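Putative acyl-CoA dehydrogenase (Burkholderia xenovorans, PDB 5JSC) is a tetrameric flavoprotein of the acyl-CoA dehydrogenase family that binds flavin-adenine dinucleotide where its subunits meet. Local coordinates at residues V281-A284 and A285-K288; F290-L294 and G295-L299; Q355-G358 and G359-V362. All coordinates share one frame; numbering follows the deposited sequence. Where two conformers were deposited one is given.

Contact 1 (V281-A284 and A285-K288); sequences VARA and ASRK. With FAD (flavin-adenine dinucleotide), chain T.
The carbonyl oxygen of Ala282 is gripped twice by Ser286, one turn further along helix 250-286. Ser286 OG donates to Ala282 O over 3.0 Å, and the amide of the same serine adds a weak bond. With chi1 at 67°, OG lies between its backbone nitrogen and carbonyl carbon, which folds the hydroxyl back onto the helix. The last turn closes with Arg287 N on Arg283 O (2.9 Å), after which Arg287 departs from helical geometry.

Both arginines have CG anti to the backbone nitrogen and a bend at chi2, and they run side by side in the same direction. Their guanidinium planes are 17° apart and their centres 4.5 Å apart, in an offset stack that puts Arg283 NH2 over the rim of the Arg287 group. Arg287 binds the diphosphate of FAD: NE meets O2A near the guanidinium plane at 2.8 Å, and NH2 makes a more bent bond to O2P at 2.9 Å, one oxygen from each phosphate. Its NH1 reaches Pro149 O of the third subunit, so the group's rotation is fixed from several directions. Two cationic groups can lie this close because the diphosphate probably offsets their charge, while Arg283 would add to the positive field around it.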
loop_
_atom_site.group_PDB
_atom_site.type_symbol
_atom_site.label_atom_id
_atom_site.label_comp_id
_atom_site.label_asym_id
_atom_site.label_seq_id
_atom_site.Cartn_x
_atom_site.Cartn_y
_atom_site.Cartn_z
ATOM N N VAL C 281 -7.331 -14.751 14.690
ATOM C CA VAL C 281 -6.331 -15.449 15.487
ATOM C C VAL C 281 -6.837 -16.836 15.883
ATOM O O VAL C 281 -6.065 -17.803 15.879
ATOM C CB VAL C 281 -5.895 -14.593 16.700
ATOM C CG1 VAL C 281 -6.967 -14.526 17.794
ATOM C CG2 VAL C 281 -4.558 -15.095 17.261
ATOM N N ALA C 282 -8.131 -16.968 16.195
ATOM C CA ALA C 282 -8.661 -18.285 16.528
ATOM C C ALA C 282 -8.553 -19.245 15.349
ATOM O O ALA C 282 -8.229 -20.423 15.529
ATOM C CB ALA C 282 -10.109 -18.170 16.992
ATOM N N ARG C 283 -8.834 -18.762 14.135
ATOM C CA ARG C 283 -8.756 -19.626 12.959
ATOM C C ARG C 283 -7.313 -19.984 12.634
ATOM O O ARG C 283 -7.020 -21.134 12.281
ATOM C CB ARG C 283 -9.429 -18.944 11.770
ATOM C CG ARG C 283 -9.484 -19.807 10.513
ATOM C CD ARG C 283 -10.398 -21.015 10.710
ATOM N NE ARG C 283 -10.640 -21.674 9.427
ATOM C CZ ARG C 283 -11.638 -22.517 9.180
ATOM N NH1 ARG C 283 -12.507 -22.830 10.136
ATOM N NH2 ARG C 283 -11.772 -23.036 7.963
ATOM N N ALA C 284 -6.393 -19.025 12.784
ATOM C CA ALA C 284 -4.977 -19.315 12.583
ATOM C C ALA C 284 -4.504 -20.415 13.529
ATOM O O ALA C 284 -3.755 -21.317 13.132
ATOM C CB ALA C 284 -4.152 -18.038 12.779
ATOM N N ALA C 285 -4.953 -20.368 14.781
ATOM C CA ALA C 285 -4.515 -21.341 15.774
ATOM C C ALA C 285 -5.140 -22.711 15.553
ATOM O O ALA C 285 -4.510 -23.731 15.862
ATOM C CB ALA C 285 -4.851 -20.835 17.176
ATOM N N SER C 286 -6.366 -22.763 15.035
ATOM C CA SER C 286 -7.111 -24.013 14.977
ATOM C C SER C 286 -7.056 -24.715 13.627
ATOM O O SER C 286 -7.269 -25.933 13.587
ATOM C CB SER C 286 -8.581 -23.780 15.343
ATOM O OG SER C 286 -9.230 -22.983 14.368
ATOM N N ARG C 287 -6.777 -24.005 12.531
ATOM C CA ARG C 287 -6.880 -24.595 11.196
ATOM C C ARG C 287 -5.633 -25.414 10.888
ATOM O O ARG C 287 -4.546 -24.860 10.693
ATOM C CB ARG C 287 -7.086 -23.509 10.144
ATOM C CG ARG C 287 -7.274 -24.049 8.728
ATOM C CD ARG C 287 -8.533 -24.895 8.613
ATOM N NE ARG C 287 -8.896 -25.147 7.210
ATOM C CZ ARG C 287 -9.909 -25.918 6.830
ATOM N NH1 ARG C 287 -10.656 -26.520 7.747
ATOM N NH2 ARG C 287 -10.182 -26.085 5.537
ATOM N N LYS C 288 -5.790 -26.734 10.822
ATOM C CA LYS C 288 -4.678 -27.615 10.496
ATOM C C LYS C 288 -4.443 -27.638 8.989
ATOM O O LYS C 288 -5.388 -27.708 8.198
ATOM C CB LYS C 288 -4.960 -29.031 10.997
ATOM C CG LYS C 288 -5.130 -29.132 12.504
ATOM C CD LYS C 288 -5.410 -30.594 12.920
ATOM C CE LYS C 288 -5.671 -30.730 14.407
ATOM N NZ LYS C 288 -7.007 -30.200 14.786
HETATM P PA FAD T . -7.672 -23.073 3.818
HETATM O O1A FAD T . -6.982 -24.153 3.058
HETATM O O2A FAD T . -7.993 -23.381 5.263
HETATM O O5B FAD T . -6.798 -21.761 3.711
HETATM C C5B FAD T . -7.164 -20.604 4.491
HETATM C C4B FAD T . -6.237 -19.497 4.062
HETATM O O4B FAD T . -4.889 -19.853 4.420
HETATM C C3B FAD T . -6.146 -19.272 2.558
HETATM O O3B FAD T . -7.244 -18.523 2.041
HETATM C C2B FAD T . -4.808 -18.540 2.434
HETATM O O2B FAD T . -4.977 -17.142 2.664
HETATM C C1B FAD T . -3.984 -19.179 3.564
HETATM N N9A FAD T . -2.967 -20.134 3.131
HETATM C C8A FAD T . -3.171 -21.300 2.441
HETATM N N7A FAD T . -2.089 -22.021 2.278
HETATM C C5A FAD T . -1.100 -21.274 2.901
HETATM C C6A FAD T . 0.274 -21.500 3.097
HETATM N N6A FAD T . 0.921 -22.587 2.651
HETATM N N1A FAD T . 0.975 -20.564 3.774
HETATM C C2A FAD T . 0.334 -19.476 4.216
HETATM N N3A FAD T . -0.956 -19.156 4.089
HETATM C C4A FAD T . -1.626 -20.105 3.424
HETATM N N1 FAD T . -13.410 -26.200 -4.545
HETATM C C2 FAD T . -13.606 -27.244 -5.401
HETATM O O2 FAD T . -13.008 -28.319 -5.274
HETATM N N3 FAD T . -14.481 -27.106 -6.448
HETATM C C4 FAD T . -15.208 -25.972 -6.754
HETATM O O4 FAD T . -16.024 -25.991 -7.666
HETATM C C4X FAD T . -14.978 -24.864 -5.869
HETATM N N5 FAD T . -15.676 -23.773 -6.051
HETATM C C5X FAD T . -15.589 -22.778 -5.091
HETATM C C6 FAD T . -16.448 -21.681 -5.184
HETATM C C7 FAD T . -16.486 -20.710 -4.189
HETATM C C7M FAD T . -17.455 -19.560 -4.302
HETATM C C8 FAD T . -15.633 -20.826 -3.082
HETATM C C8M FAD T . -15.652 -19.800 -1.977
HETATM C C9 FAD T . -14.765 -21.908 -2.996
HETATM C C9A FAD T . -14.737 -22.887 -3.985
HETATM N N10 FAD T . -13.946 -24.049 -3.867
HETATM C C10 FAD T . -14.066 -25.071 -4.778
HETATM C "C1'" FAD T . -13.075 -24.213 -2.694
HETATM C "C2'" FAD T . -11.803 -23.374 -2.749
HETATM O "O2'" FAD T . -10.901 -23.891 -3.730
HETATM C "C3'" FAD T . -11.130 -23.375 -1.375
HETATM O "O3'" FAD T . -11.969 -22.614 -0.512
HETATM C "C4'" FAD T . -9.721 -22.781 -1.349
HETATM O "O4'" FAD T . -8.820 -23.667 -2.018
HETATM C "C5'" FAD T . -9.234 -22.506 0.058
HETATM O "O5'" FAD T . -9.337 -23.730 0.818
HETATM P P FAD T . -10.029 -23.588 2.269
HETATM O O1P FAD T . -11.355 -22.927 2.189
HETATM O O2P FAD T . -10.078 -24.959 2.882
HETATM O O3P FAD T . -9.025 -22.662 3.086
#

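Contact 2 (F290-L294 and G295-L299). With FAD (flavin-adenine dinucleotide), chain T.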
loop_
_atom_site.group_PDB
_atom_site.type_symbol
_atom_site.label_atom_id
_atom_site.label_comp_id
_atom_site.label_asym_id
_atom_site.label_seq_id
_atom_site.Cartn_x
_atom_site.Cartn_y
_atom_site.Cartn_z
ATOM N N PHE C 290 -0.920 -28.600 6.047
ATOM C CA PHE C 290 0.486 -28.833 5.720
ATOM C C PHE C 290 1.266 -29.345 6.928
ATOM O O PHE C 290 2.424 -28.977 7.151
ATOM C CB PHE C 290 1.123 -27.568 5.144
ATOM C CG PHE C 290 0.426 -27.059 3.916
ATOM C CD1 PHE C 290 0.598 -27.701 2.693
ATOM C CD2 PHE C 290 -0.419 -25.958 3.984
ATOM C CE1 PHE C 290 -0.044 -27.248 1.562
ATOM C CE2 PHE C 290 -1.065 -25.491 2.845
ATOM C CZ PHE C 290 -0.880 -26.143 1.634
ATOM N N GLY C 291 0.629 -30.219 7.706
ATOM C CA GLY C 291 1.283 -30.859 8.830
ATOM C C GLY C 291 1.445 -29.990 10.050
ATOM O O GLY C 291 2.098 -30.406 11.013
ATOM N N GLN C 292 0.880 -28.788 10.034
ATOM C CA GLN C 292 0.969 -27.875 11.161
ATOM C C GLN C 292 -0.334 -27.088 11.240
ATOM O O GLN C 292 -1.396 -27.632 10.921
ATOM C CB GLN C 292 2.197 -26.981 11.018
ATOM C CG GLN C 292 2.269 -26.171 9.729
ATOM C CD GLN C 292 3.572 -25.393 9.612
ATOM O OE1 GLN C 292 4.587 -25.755 10.218
ATOM N NE2 GLN C 292 3.547 -24.310 8.850
ATOM N N THR C 293 -0.292 -25.833 11.676
ATOM C CA THR C 293 -1.484 -24.997 11.662
ATOM C C THR C 293 -1.221 -23.770 10.805
ATOM O O THR C 293 -0.071 -23.408 10.543
ATOM C CB THR C 293 -1.916 -24.537 13.064
ATOM O OG1 THR C 293 -0.911 -23.671 13.608
ATOM C CG2 THR C 293 -2.145 -25.723 13.988
ATOM N N LEU C 294 -2.317 -23.145 10.365
ATOM C CA LEU C 294 -2.225 -21.921 9.579
ATOM C C LEU C 294 -1.362 -20.874 10.284
ATOM O O LEU C 294 -0.562 -20.174 9.647
ATOM C CB LEU C 294 -3.640 -21.400 9.312
ATOM C CG LEU C 294 -3.835 -20.070 8.575
ATOM C CD1 LEU C 294 -3.139 -20.100 7.213
ATOM C CD2 LEU C 294 -5.322 -19.785 8.417
ATOM N N GLY C 295 -1.491 -20.771 11.610
ATOM C CA GLY C 295 -0.727 -19.794 12.368
ATOM C C GLY C 295 0.763 -20.061 12.445
ATOM O O GLY C 295 1.516 -19.168 12.842
ATOM N N ASP C 296 1.212 -21.268 12.084
ATOM C CA ASP C 296 2.641 -21.548 12.101
ATOM C C ASP C 296 3.378 -20.945 10.911
ATOM O O ASP C 296 4.617 -20.910 10.916
ATOM C CB ASP C 296 2.879 -23.061 12.141
ATOM C CG ASP C 296 2.485 -23.671 13.470
ATOM O OD1 ASP C 296 2.963 -23.174 14.518
ATOM O OD2 ASP C 296 1.682 -24.624 13.473
ATOM N N PHE C 297 2.656 -20.482 9.895
ATOM C CA PHE C 297 3.293 -19.922 8.712
ATOM C C PHE C 297 3.631 -18.452 8.920
ATOM O O PHE C 297 2.829 -17.698 9.479
ATOM C CB PHE C 297 2.376 -20.054 7.504
ATOM C CG PHE C 297 2.295 -21.437 6.947
ATOM C CD1 PHE C 297 3.386 -22.003 6.308
ATOM C CD2 PHE C 297 1.115 -22.159 7.019
ATOM C CE1 PHE C 297 3.308 -23.265 5.767
ATOM C CE2 PHE C 297 1.027 -23.434 6.471
ATOM C CZ PHE C 297 2.131 -23.987 5.845
ATOM N N GLN C 298 4.800 -18.035 8.414
ATOM C CA GLN C 298 5.204 -16.632 8.561
ATOM C C GLN C 298 4.186 -15.676 7.965
ATOM O O GLN C 298 3.964 -14.592 8.514
ATOM C CB GLN C 298 6.557 -16.362 7.901
ATOM C CG GLN C 298 7.746 -16.951 8.598
ATOM C CD GLN C 298 9.029 -16.303 8.125
ATOM O OE1 GLN C 298 9.137 -15.874 6.969
ATOM N NE2 GLN C 298 9.998 -16.196 9.017
ATOM N N LEU C 299 3.611 -16.011 6.804
ATOM C CA LEU C 299 2.671 -15.076 6.184
ATOM C C LEU C 299 1.479 -14.837 7.091
ATOM O O LEU C 299 1.000 -13.704 7.213
ATOM C CB LEU C 299 2.211 -15.591 4.815
ATOM C CG LEU C 299 3.215 -15.483 3.661
ATOM C CD1 LEU C 299 2.625 -16.099 2.395
ATOM C CD2 LEU C 299 3.607 -14.037 3.407
HETATM P PA FAD T . -7.672 -23.073 3.818
HETATM O O1A FAD T . -6.982 -24.153 3.058
HETATM O O2A FAD T . -7.993 -23.381 5.263
HETATM O O5B FAD T . -6.798 -21.761 3.711
HETATM C C5B FAD T . -7.164 -20.604 4.491
HETATM C C4B FAD T . -6.237 -19.497 4.062
HETATM O O4B FAD T . -4.889 -19.853 4.420
HETATM C C3B FAD T . -6.146 -19.272 2.558
HETATM O O3B FAD T . -7.244 -18.523 2.041
HETATM C C2B FAD T . -4.808 -18.540 2.434
HETATM O O2B FAD T . -4.977 -17.142 2.664
HETATM C C1B FAD T . -3.984 -19.179 3.564
HETATM N N9A FAD T . -2.967 -20.134 3.131
HETATM C C8A FAD T . -3.171 -21.300 2.441
HETATM N N7A FAD T . -2.089 -22.021 2.278
HETATM C C5A FAD T . -1.100 -21.274 2.901
HETATM C C6A FAD T . 0.274 -21.500 3.097
HETATM N N6A FAD T . 0.921 -22.587 2.651
HETATM N N1A FAD T . 0.975 -20.564 3.774
HETATM C C2A FAD T . 0.334 -19.476 4.216
HETATM N N3A FAD T . -0.956 -19.156 4.089
HETATM C C4A FAD T . -1.626 -20.105 3.424
HETATM N N1 FAD T . -13.410 -26.200 -4.545
HETATM C C2 FAD T . -13.606 -27.244 -5.401
HETATM O O2 FAD T . -13.008 -28.319 -5.274
HETATM N N3 FAD T . -14.481 -27.106 -6.448
HETATM C C4 FAD T . -15.208 -25.972 -6.754
HETATM O O4 FAD T . -16.024 -25.991 -7.666
HETATM C C4X FAD T . -14.978 -24.864 -5.869
HETATM N N5 FAD T . -15.676 -23.773 -6.051
HETATM C C5X FAD T . -15.589 -22.778 -5.091
HETATM C C6 FAD T . -16.448 -21.681 -5.184
HETATM C C7 FAD T . -16.486 -20.710 -4.189
HETATM C C7M FAD T . -17.455 -19.560 -4.302
HETATM C C8 FAD T . -15.633 -20.826 -3.082
HETATM C C8M FAD T . -15.652 -19.800 -1.977
HETATM C C9 FAD T . -14.765 -21.908 -2.996
HETATM C C9A FAD T . -14.737 -22.887 -3.985
HETATM N N10 FAD T . -13.946 -24.049 -3.867
HETATM C C10 FAD T . -14.066 -25.071 -4.778
HETATM C "C1'" FAD T . -13.075 -24.213 -2.694
HETATM C "C2'" FAD T . -11.803 -23.374 -2.749
HETATM O "O2'" FAD T . -10.901 -23.891 -3.730
HETATM C "C3'" FAD T . -11.130 -23.375 -1.375
HETATM O "O3'" FAD T . -11.969 -22.614 -0.512
HETATM C "C4'" FAD T . -9.721 -22.781 -1.349
HETATM O "O4'" FAD T . -8.820 -23.667 -2.018
HETATM C "C5'" FAD T . -9.234 -22.506 0.058
HETATM O "O5'" FAD T . -9.337 -23.730 0.818
HETATM P P FAD T . -10.029 -23.588 2.269
HETATM O O1P FAD T . -11.355 -22.927 2.189
HETATM O O2P FAD T . -10.078 -24.959 2.882
HETATM O O3P FAD T . -9.025 -22.662 3.086
#
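Phe297 is clasped on both faces: Gln292 NE2 lies 3.2 Å above the plane of its ring, over the centre, and on the opposite face FAD N1A sits over the centre too, 3.5 Å from the plane. The Gln292 amide is turned 67° against the ring, presenting its nitrogen rather than lying flat, an arrangement consistent with an amide N-H directed at the ring. A third neighbour, Phe290, brings CB to the ring edge, in plane, and its CD2 comes within 3.7 Å of Phe297 CZ; the two rings are 80° apart. Phe290 CE2 in turn touches the adenine amino nitrogen N6A, while Leu294 CD1 closes in on the ribose oxygen O4B at 3.3 Å. Around Phe297 and the buried Leu294 the packing against adenine and ribose is close, though Phe290, at the rim, is itself exposed.

The segments carry the chain out of the two-stranded hairpin of 288-289 and 292-293 and into helix 298-325, with Phe297 in the N-cap position. Its amide bonds Leu294 O over 3.2 Å.

The other side is polar, and Asp296 there is exposed. Asp296 OD2 receives two donors: Thr293 N through the anti lone pair, and Thr293 OG1 (2.8 Å) from above the carboxylate plane. Thr293 chi1 of 65° turns OG1 to this oxygen. Asp296 N answers with a bond to Thr293 O, closing a reciprocal pair around the turn. The flank of Gln292 lies along the aspartate, its CB 3.4 Å from Asp296 OD2.

Contact 3 (Q355-G358 and G359-V362); sequences QLYG and GMGV. With FAD (flavin-adenine dinucleotide), chain T.
Tyr357 and Met360 cross obliquely, and the methionine meets the tyrosine ring at its edge: SD lies near the ring plane, 80° off the normal and 5.2 Å from the centroid. It is an edge-on Met-aromatic contact, with SD 4.0 Å from Tyr357 CD2. With CG anti to the backbone nitrogen (chi1 -168°) and chi2 also extended, SD of Met360 is carried out beside the ring. On the Tyr357 stem, CB rests 3.5 Å from Gly361 N, a close approach to a residue that has no side chain of its own.

Beneath these side chains helix 332-356 gives way to a short 3-10 turn. Gly358 leaves helical geometry with positive phi, and its carbonyl oxygen accepts Gly361 N at 2.8 Å, while Met360 N makes only a weak bond to Tyr357 O. A water bridges this same pair, donating to Tyr357 O and accepting from Met360 N, and donates as well to FAD O1P (2.7 Å). Gly359 N points nearly straight at that oxygen, at 2.8 Å and 167°. One turn earlier FAD O3B donates to Gln355 O, and further along Val362 CG2 packs on the flavin methyl C8M.

The absence of side chains at Gly358 and Gly359 leaves room for the diphosphate and the ribityl chain. The diphosphate's charge is met here by neutral donors, a peptide N-H and a water, and the start of the 3-10 turn would probably add a favourable electrostatic contribution.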
loop_
_atom_site.group_PDB
_atom_site.type_symbol
_atom_site.label_atom_id
_atom_site.label_comp_id
_atom_site.label_asym_id
_atom_site.label_seq_id
_atom_site.Cartn_x
_atom_site.Cartn_y
_atom_site.Cartn_z
ATOM N N GLN C 355 -9.822 -13.636 4.468
ATOM C CA GLN C 355 -8.845 -14.431 3.729
ATOM C C GLN C 355 -8.348 -15.610 4.559
ATOM O O GLN C 355 -8.162 -16.720 4.032
ATOM C CB GLN C 355 -7.682 -13.540 3.293
ATOM C CG GLN C 355 -6.818 -14.134 2.202
ATOM C CD GLN C 355 -7.511 -14.196 0.847
ATOM O OE1 GLN C 355 -8.615 -13.674 0.664
ATOM N NE2 GLN C 355 -6.848 -14.821 -0.122
ATOM N N LEU C 356 -8.145 -15.395 5.864
ATOM C CA LEU C 356 -7.671 -16.480 6.723
ATOM C C LEU C 356 -8.679 -17.618 6.791
ATOM O O LEU C 356 -8.289 -18.787 6.949
ATOM C CB LEU C 356 -7.383 -15.948 8.135
ATOM C CG LEU C 356 -6.149 -15.056 8.302
ATOM C CD1 LEU C 356 -6.188 -14.289 9.629
ATOM C CD2 LEU C 356 -4.860 -15.889 8.179
ATOM N N TYR C 357 -9.970 -17.305 6.655
ATOM C CA TYR C 357 -11.014 -18.320 6.708
ATOM C C TYR C 357 -11.196 -19.088 5.404
ATOM O O TYR C 357 -11.969 -20.052 5.390
ATOM C CB TYR C 357 -12.348 -17.690 7.105
ATOM C CG TYR C 357 -12.591 -17.815 8.571
ATOM C CD1 TYR C 357 -12.127 -16.851 9.453
ATOM C CD2 TYR C 357 -13.244 -18.923 9.083
ATOM C CE1 TYR C 357 -12.327 -16.980 10.809
ATOM C CE2 TYR C 357 -13.457 -19.052 10.433
ATOM C CZ TYR C 357 -12.995 -18.075 11.291
ATOM O OH TYR C 357 -13.194 -18.192 12.654
ATOM N N GLY C 358 -10.523 -18.697 4.319
ATOM C CA GLY C 358 -10.718 -19.413 3.068
ATOM C C GLY C 358 -12.149 -19.312 2.572
ATOM O O GLY C 358 -12.803 -18.267 2.686
ATOM N N GLY C 359 -12.652 -20.422 2.021
ATOM C CA GLY C 359 -14.002 -20.419 1.479
ATOM C C GLY C 359 -15.046 -20.016 2.502
ATOM O O GLY C 359 -16.012 -19.312 2.181
ATOM N N MET C 360 -14.857 -20.435 3.755
ATOM C CA MET C 360 -15.788 -20.069 4.811
ATOM C C MET C 360 -15.846 -18.563 5.024
ATOM O O MET C 360 -16.847 -18.052 5.541
ATOM C CB MET C 360 -15.381 -20.770 6.102
ATOM C CG MET C 360 -16.405 -20.716 7.184
ATOM S SD MET C 360 -15.924 -21.873 8.466
ATOM C CE MET C 360 -16.209 -23.431 7.628
ATOM N N GLY C 361 -14.800 -17.843 4.625
ATOM C CA GLY C 361 -14.790 -16.397 4.777
ATOM C C GLY C 361 -15.849 -15.672 3.970
ATOM O O GLY C 361 -16.197 -14.530 4.308
ATOM N N VAL C 362 -16.357 -16.285 2.898
ATOM C CA VAL C 362 -17.427 -15.683 2.111
ATOM C C VAL C 362 -18.741 -16.427 2.291
ATOM O O VAL C 362 -19.708 -16.152 1.574
ATOM C CB VAL C 362 -17.060 -15.580 0.614
ATOM C CG1 VAL C 362 -15.891 -14.614 0.399
ATOM C CG2 VAL C 362 -16.757 -16.959 0.006
HETATM P PA FAD T . -7.672 -23.073 3.818
HETATM O O1A FAD T . -6.982 -24.153 3.058
HETATM O O2A FAD T . -7.993 -23.381 5.263
HETATM O O5B FAD T . -6.798 -21.761 3.711
HETATM C C5B FAD T . -7.164 -20.604 4.491
HETATM C C4B FAD T . -6.237 -19.497 4.062
HETATM O O4B FAD T . -4.889 -19.853 4.420
HETATM C C3B FAD T . -6.146 -19.272 2.558
HETATM O O3B FAD T . -7.244 -18.523 2.041
HETATM C C2B FAD T . -4.808 -18.540 2.434
HETATM O O2B FAD T . -4.977 -17.142 2.664
HETATM C C1B FAD T . -3.984 -19.179 3.564
HETATM N N9A FAD T . -2.967 -20.134 3.131
HETATM C C8A FAD T . -3.171 -21.300 2.441
HETATM N N7A FAD T . -2.089 -22.021 2.278
HETATM C C5A FAD T . -1.100 -21.274 2.901
HETATM C C6A FAD T . 0.274 -21.500 3.097
HETATM N N6A FAD T . 0.921 -22.587 2.651
HETATM N N1A FAD T . 0.975 -20.564 3.774
HETATM C C2A FAD T . 0.334 -19.476 4.216
HETATM N N3A FAD T . -0.956 -19.156 4.089
HETATM C C4A FAD T . -1.626 -20.105 3.424
HETATM N N1 FAD T . -13.410 -26.200 -4.545
HETATM C C2 FAD T . -13.606 -27.244 -5.401
HETATM O O2 FAD T . -13.008 -28.319 -5.274
HETATM N N3 FAD T . -14.481 -27.106 -6.448
HETATM C C4 FAD T . -15.208 -25.972 -6.754
HETATM O O4 FAD T . -16.024 -25.991 -7.666
HETATM C C4X FAD T . -14.978 -24.864 -5.869
HETATM N N5 FAD T . -15.676 -23.773 -6.051
HETATM C C5X FAD T . -15.589 -22.778 -5.091
HETATM C C6 FAD T . -16.448 -21.681 -5.184
HETATM C C7 FAD T . -16.486 -20.710 -4.189
HETATM C C7M FAD T . -17.455 -19.560 -4.302
HETATM C C8 FAD T . -15.633 -20.826 -3.082
HETATM C C8M FAD T . -15.652 -19.800 -1.977
HETATM C C9 FAD T . -14.765 -21.908 -2.996
HETATM C C9A FAD T . -14.737 -22.887 -3.985
HETATM N N10 FAD T . -13.946 -24.049 -3.867
HETATM C C10 FAD T . -14.066 -25.071 -4.778
HETATM C "C1'" FAD T . -13.075 -24.213 -2.694
HETATM C "C2'" FAD T . -11.803 -23.374 -2.749
HETATM O "O2'" FAD T . -10.901 -23.891 -3.730
HETATM C "C3'" FAD T . -11.130 -23.375 -1.375
HETATM O "O3'" FAD T . -11.969 -22.614 -0.512
HETATM C "C4'" FAD T . -9.721 -22.781 -1.349
HETATM O "O4'" FAD T . -8.820 -23.667 -2.018
HETATM C "C5'" FAD T . -9.234 -22.506 0.058
HETATM O "O5'" FAD T . -9.337 -23.730 0.818
HETATM P P FAD T . -10.029 -23.588 2.269
HETATM O O1P FAD T . -11.355 -22.927 2.189
HETATM O O2P FAD T . -10.078 -24.959 2.882
HETATM O O3P FAD T . -9.025 -22.662 3.086
HETATM O O HOH W 1 -12.833 -22.691 4.470
#

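How the contacts relate
The three contacts lie in series along the chain; none nests within or crosses another, and each is closed locally. Contact 1 finishes helix 250-286. The chain then makes its hairpin, and contact 2 turns it back into helix 298-325, docking on contact 1 through probable backbone bonds from Gly295 N to Ala284 O and from Leu294 N to Arg287 O. After helices 298-325 and 332-356, contact 3 brings the chain back: Tyr357 and Met360 pack on Arg283, and Leu356 O meets a methyl of Leu294. The ends of three helices thereby converge on one FAD, contact 2 at the adenosine, contact 1 at the diphosphate, contact 3 from the ribose past the diphosphate to the flavin methyl.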